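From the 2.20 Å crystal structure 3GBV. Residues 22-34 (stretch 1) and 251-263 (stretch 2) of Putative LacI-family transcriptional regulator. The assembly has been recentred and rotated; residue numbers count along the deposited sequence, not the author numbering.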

# COMPACT_ATOMS: atom_id res chain seq x y z
N GLU A 22 -6.22 -0.16 19.93
CA GLU A 22 -7.04 -1.04 19.12
C GLU A 22 -7.32 -0.33 17.80
O GLU A 22 -6.89 0.81 17.61
CB GLU A 22 -8.34 -1.42 19.84
CG GLU A 22 -8.11 -2.43 20.97
CD GLU A 22 -9.40 -2.96 21.59
OE1 GLU A 22 -10.19 -2.14 22.12
OE2 GLU A 22 -9.61 -4.19 21.56
N TYR A 23 -8.02 -0.98 16.89
CA TYR A 23 -8.30 -0.41 15.59
C TYR A 23 -8.78 1.04 15.54
O TYR A 23 -8.25 1.85 14.79
CB TYR A 23 -9.30 -1.26 14.82
CG TYR A 23 -9.56 -0.71 13.44
CD1 TYR A 23 -8.63 -0.87 12.41
CD2 TYR A 23 -10.71 0.03 13.17
CE1 TYR A 23 -8.83 -0.29 11.16
CE2 TYR A 23 -10.92 0.61 11.93
CZ TYR A 23 -9.98 0.45 10.93
OH TYR A 23 -10.19 1.04 9.71
N TRP A 24 -9.78 1.36 16.35
CA TRP A 24 -10.36 2.69 16.33
C TRP A 24 -9.49 3.86 16.76
O TRP A 24 -9.78 5.02 16.42
CB TRP A 24 -11.67 2.67 17.14
CG TRP A 24 -12.55 1.54 16.69
CD1 TRP A 24 -12.74 0.35 17.33
CD2 TRP A 24 -13.26 1.47 15.46
NE1 TRP A 24 -13.53 -0.48 16.56
CE2 TRP A 24 -13.87 0.19 15.40
CE3 TRP A 24 -13.45 2.35 14.39
CZ2 TRP A 24 -14.65 -0.23 14.32
CZ3 TRP A 24 -14.23 1.94 13.31
CH2 TRP A 24 -14.82 0.66 13.29
N THR A 25 -8.42 3.58 17.48
CA THR A 25 -7.53 4.66 17.91
C THR A 25 -6.99 5.44 16.70
O THR A 25 -6.83 6.66 16.75
CB THR A 25 -6.36 4.09 18.74
OG1 THR A 25 -6.89 3.50 19.93
CG2 THR A 25 -5.39 5.18 19.11
N ASP A 26 -6.72 4.74 15.60
CA ASP A 26 -6.22 5.40 14.40
C ASP A 26 -7.30 6.23 13.70
O ASP A 26 -7.04 7.33 13.23
CB ASP A 26 -5.63 4.36 13.45
CG ASP A 26 -4.29 3.84 13.93
OD1 ASP A 26 -3.43 4.68 14.27
OD2 ASP A 26 -4.08 2.61 13.95
N VAL A 27 -8.51 5.68 13.63
CA VAL A 27 -9.62 6.40 13.01
C VAL A 27 -9.84 7.70 13.80
O VAL A 27 -10.12 8.75 13.22
CB VAL A 27 -10.92 5.58 13.05
CG1 VAL A 27 -12.08 6.40 12.49
CG2 VAL A 27 -10.73 4.28 12.27
N GLN A 28 -9.69 7.62 15.12
CA GLN A 28 -9.88 8.79 15.96
C GLN A 28 -8.79 9.83 15.73
O GLN A 28 -9.07 11.03 15.73
CB GLN A 28 -9.95 8.38 17.43
CG GLN A 28 -11.34 7.88 17.83
CD GLN A 28 -11.41 7.40 19.27
OE1 GLN A 28 -10.60 7.80 20.11
NE2 GLN A 28 -12.39 6.57 19.57
N LYS A 29 -7.55 9.38 15.53
CA LYS A 29 -6.46 10.31 15.25
C LYS A 29 -6.86 11.03 13.96
O LYS A 29 -6.74 12.25 13.86
CB LYS A 29 -5.13 9.58 15.04
CG LYS A 29 -4.54 8.94 16.29
CD LYS A 29 -3.07 8.54 16.09
CE LYS A 29 -2.54 7.75 17.28
NZ LYS A 29 -2.72 8.48 18.58
N GLY A 30 -7.34 10.26 12.99
CA GLY A 30 -7.76 10.84 11.73
C GLY A 30 -8.74 11.97 11.94
O GLY A 30 -8.57 13.06 11.41
N ILE A 31 -9.78 11.70 12.73
CA ILE A 31 -10.80 12.69 13.03
C ILE A 31 -10.16 13.94 13.66
O ILE A 31 -10.48 15.07 13.28
CB ILE A 31 -11.85 12.11 14.01
CG1 ILE A 31 -12.69 11.03 13.29
CG2 ILE A 31 -12.75 13.21 14.53
CD1 ILE A 31 -13.52 10.18 14.24
N ARG A 32 -9.26 13.73 14.61
CA ARG A 32 -8.60 14.85 15.27
C ARG A 32 -7.81 15.69 14.28
O ARG A 32 -7.92 16.92 14.28
CB ARG A 32 -7.68 14.35 16.39
CG ARG A 32 -8.42 13.79 17.58
CD ARG A 32 -9.38 14.81 18.11
NE ARG A 32 -10.31 14.27 19.10
CZ ARG A 32 -11.32 14.96 19.61
NH1 ARG A 32 -11.53 16.22 19.24
NH2 ARG A 32 -12.13 14.39 20.51
N GLU A 33 -7.02 15.03 13.44
CA GLU A 33 -6.23 15.74 12.45
C GLU A 33 -7.15 16.58 11.57
O GLU A 33 -6.80 17.69 11.17
CB GLU A 33 -5.44 14.75 11.59
CG GLU A 33 -4.56 15.38 10.52
CD GLU A 33 -3.49 16.31 11.09
OE1 GLU A 33 -2.78 15.89 12.03
OE2 GLU A 33 -3.37 17.45 10.59
N ALA A 34 -8.34 16.05 11.27
CA ALA A 34 -9.31 16.76 10.44
C ALA A 34 -9.89 17.98 11.16
O ALA A 34 -10.10 19.03 10.55
CB ALA A 34 -10.43 15.82 10.00
N ALA A 251 -4.06 -3.84 5.33
CA ALA A 251 -4.41 -2.55 5.92
C ALA A 251 -5.47 -1.84 5.10
O ALA A 251 -5.66 -2.13 3.92
CB ALA A 251 -3.17 -1.69 6.05
N GLN A 252 -6.15 -0.88 5.72
CA GLN A 252 -7.20 -0.13 5.03
C GLN A 252 -7.15 1.37 5.30
O GLN A 252 -8.10 2.10 5.01
CB GLN A 252 -8.57 -0.67 5.44
CG GLN A 252 -8.79 -0.57 6.93
CD GLN A 252 -10.10 -1.16 7.36
OE1 GLN A 252 -10.14 -1.95 8.29
NE2 GLN A 252 -11.18 -0.78 6.69
N GLN A 253 -6.03 1.84 5.85
CA GLN A 253 -5.84 3.25 6.16
C GLN A 253 -6.96 3.84 7.02
O GLN A 253 -7.77 4.66 6.55
CB GLN A 253 -5.69 4.05 4.87
CG GLN A 253 -4.38 3.80 4.15
CD GLN A 253 -4.33 4.45 2.79
OE1 GLN A 253 -4.68 5.62 2.63
NE2 GLN A 253 -3.87 3.70 1.80
N PRO A 254 -7.03 3.43 8.30
CA PRO A 254 -8.06 3.93 9.22
C PRO A 254 -7.92 5.43 9.46
O PRO A 254 -8.93 6.14 9.59
CB PRO A 254 -7.83 3.10 10.49
CG PRO A 254 -6.36 2.73 10.40
CD PRO A 254 -6.20 2.40 8.94
N GLU A 255 -6.68 5.92 9.53
CA GLU A 255 -6.45 7.35 9.74
C GLU A 255 -7.20 8.17 8.69
O GLU A 255 -7.95 9.09 9.03
CB GLU A 255 -4.95 7.70 9.67
CG GLU A 255 -4.02 6.88 10.56
CD GLU A 255 -3.67 5.49 9.99
OE1 GLU A 255 -4.09 5.18 8.85
OE2 GLU A 255 -2.98 4.72 10.69
N LEU A 256 -7.00 7.82 7.42
CA LEU A 256 -7.65 8.51 6.31
C LEU A 256 -9.17 8.36 6.31
O LEU A 256 -9.89 9.27 5.89
CB LEU A 256 -7.09 8.01 4.97
CG LEU A 256 -7.51 8.73 3.69
CD1 LEU A 256 -7.17 10.21 3.78
CD2 LEU A 256 -6.81 8.09 2.49
N GLN A 257 -9.67 7.22 6.77
CA GLN A 257 -11.12 7.03 6.81
C GLN A 257 -11.75 8.02 7.78
O GLN A 257 -12.82 8.56 7.52
CB GLN A 257 -11.47 5.60 7.22
CG GLN A 257 -11.23 4.58 6.13
CD GLN A 257 -11.65 3.18 6.52
OE1 GLN A 257 -12.71 2.99 7.10
NE2 GLN A 257 -10.83 2.20 6.20
N GLY A 258 -11.09 8.25 8.91
CA GLY A 258 -11.63 9.18 9.89
C GLY A 258 -11.51 10.61 9.37
O GLY A 258 -12.45 11.41 9.45
N PHE A 259 -10.34 10.92 8.84
CA PHE A 259 -10.09 12.24 8.30
C PHE A 259 -11.13 12.55 7.23
O PHE A 259 -11.81 13.58 7.29
CB PHE A 259 -8.69 12.30 7.70
CG PHE A 259 -8.28 13.67 7.26
CD1 PHE A 259 -7.74 14.57 8.17
CD2 PHE A 259 -8.48 14.08 5.95
CE1 PHE A 259 -7.40 15.87 7.79
CE2 PHE A 259 -8.15 15.38 5.55
CZ PHE A 259 -7.61 16.27 6.48
N ASN A 260 -11.27 11.66 6.25
CA ASN A 260 -12.24 11.85 5.17
C ASN A 260 -13.69 11.98 5.62
O ASN A 260 -14.47 12.71 5.02
CB ASN A 260 -12.12 10.71 4.16
CG ASN A 260 -11.00 10.93 3.18
OD1 ASN A 260 -10.00 11.58 3.49
ND2 ASN A 260 -11.14 10.38 1.98
N SER A 261 -14.07 11.26 6.68
CA SER A 261 -15.44 11.34 7.16
C SER A 261 -15.78 12.78 7.51
O SER A 261 -16.81 13.31 7.09
CB SER A 261 -15.64 10.45 8.39
OG SER A 261 -15.64 9.08 8.03
N ILE A 262 -14.90 13.41 8.29
CA ILE A 262 -15.07 14.79 8.73
C ILE A 262 -14.98 15.75 7.56
O ILE A 262 -15.76 16.70 7.46
CB ILE A 262 -14.00 15.18 9.77
CG1 ILE A 262 -14.01 14.19 10.93
CG2 ILE A 262 -14.28 16.59 10.27
CD1 ILE A 262 -15.29 14.18 11.74
N LYS A 263 -14.02 15.51 6.68
CA LYS A 263 -13.84 16.36 5.51
C LYS A 263 -15.14 16.37 4.69
O LYS A 263 -15.62 17.43 4.29
CB LYS A 263 -12.69 15.83 4.65
CG LYS A 263 -12.43 16.67 3.39
CD LYS A 263 -11.34 16.04 2.54
CE LYS A 263 -11.06 16.86 1.29
NZ LYS A 263 -12.29 17.03 0.46

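Although residues that touch are at least 225 positions apart in sequence, the two stretches pack as a pair of closely apposed helices. The helix of stretch 1 and the helix that begins at Pro 254, directly after the N-cap residue Gln 253, run in broadly the same direction, with an angle of 40° between their axes and a closest approach of 6.4 Å. So short a separation brings backbone against backbone: the CA atoms of Gly 30 and Glu 255 are 4.2 Å apart. Two glycines make this possible. A CB on Gly 30 would point toward stretch 2 and lie 2.0 Å from Glu 255 O, while a CB on Gly 258 would lie 2.2 Å from Val 27 O; either would clash.

With the backbones this close, CA-H groups approach carbonyl oxygens of the opposing helix. Gly 30 CA lies 3.2 Å from Glu 255 O, Val 27 CA lies 3.5 Å from Pro 254 O, and in the reverse direction Glu 255 CA lies 3.5 Å from Asp 26 O and Phe 259 CA 3.6 Å from Gly 30 O. The carbonyls of Asp 26, Gly 30, Pro 254 and Glu 255 also accept backbone hydrogen bonds within their own helices, so these CA-H...O contacts supplement the helical pattern. No clear conventional hydrogen bond crosses between the stretches.

Side chains fill the space around this glycine-lined crossing, and together the stretches bury 655 Å². Near the start of the helices, the CB of Pro 254 points toward stretch 1, and proline suits the first turn of a helix, where its lack of an N-H costs no backbone hydrogen bond. Pro 254 CB lies 3.4 Å from Tyr 23 CZ and 3.6 Å from Val 27 CG2, while its CG is 3.5 Å from Asp 26 CB. Tyr 23, with chi1 in the t rotamer, starts sideways but brings its ring end nearer to stretch 2.

Farther along, Ala 34 directs its small CB toward stretch 2, where it lies 3.5 Å from Phe 259 CD1 and 3.6 Å from Ile 262 CB. The short side chain leaves room for both larger residues. Phe 259, also t at chi1, has a CB that points sideways, but its ring end comes nearer to stretch 1 beside Ala 34, with Gly 30 O at the ring edge, near its plane. Ile 31 CG2 meets Ile 262 CD1 at 3.9 Å, extending the buried apolar surface.

The acidic pair is less obviously favorable: Asp 26 OD1 and Glu 255 OE2 are 3.6 Å apart, like charges brought together at a partly exposed site. With no clear hydrogen bond between the stretches, the contact consists mainly of close backbone packing and apolar contacts.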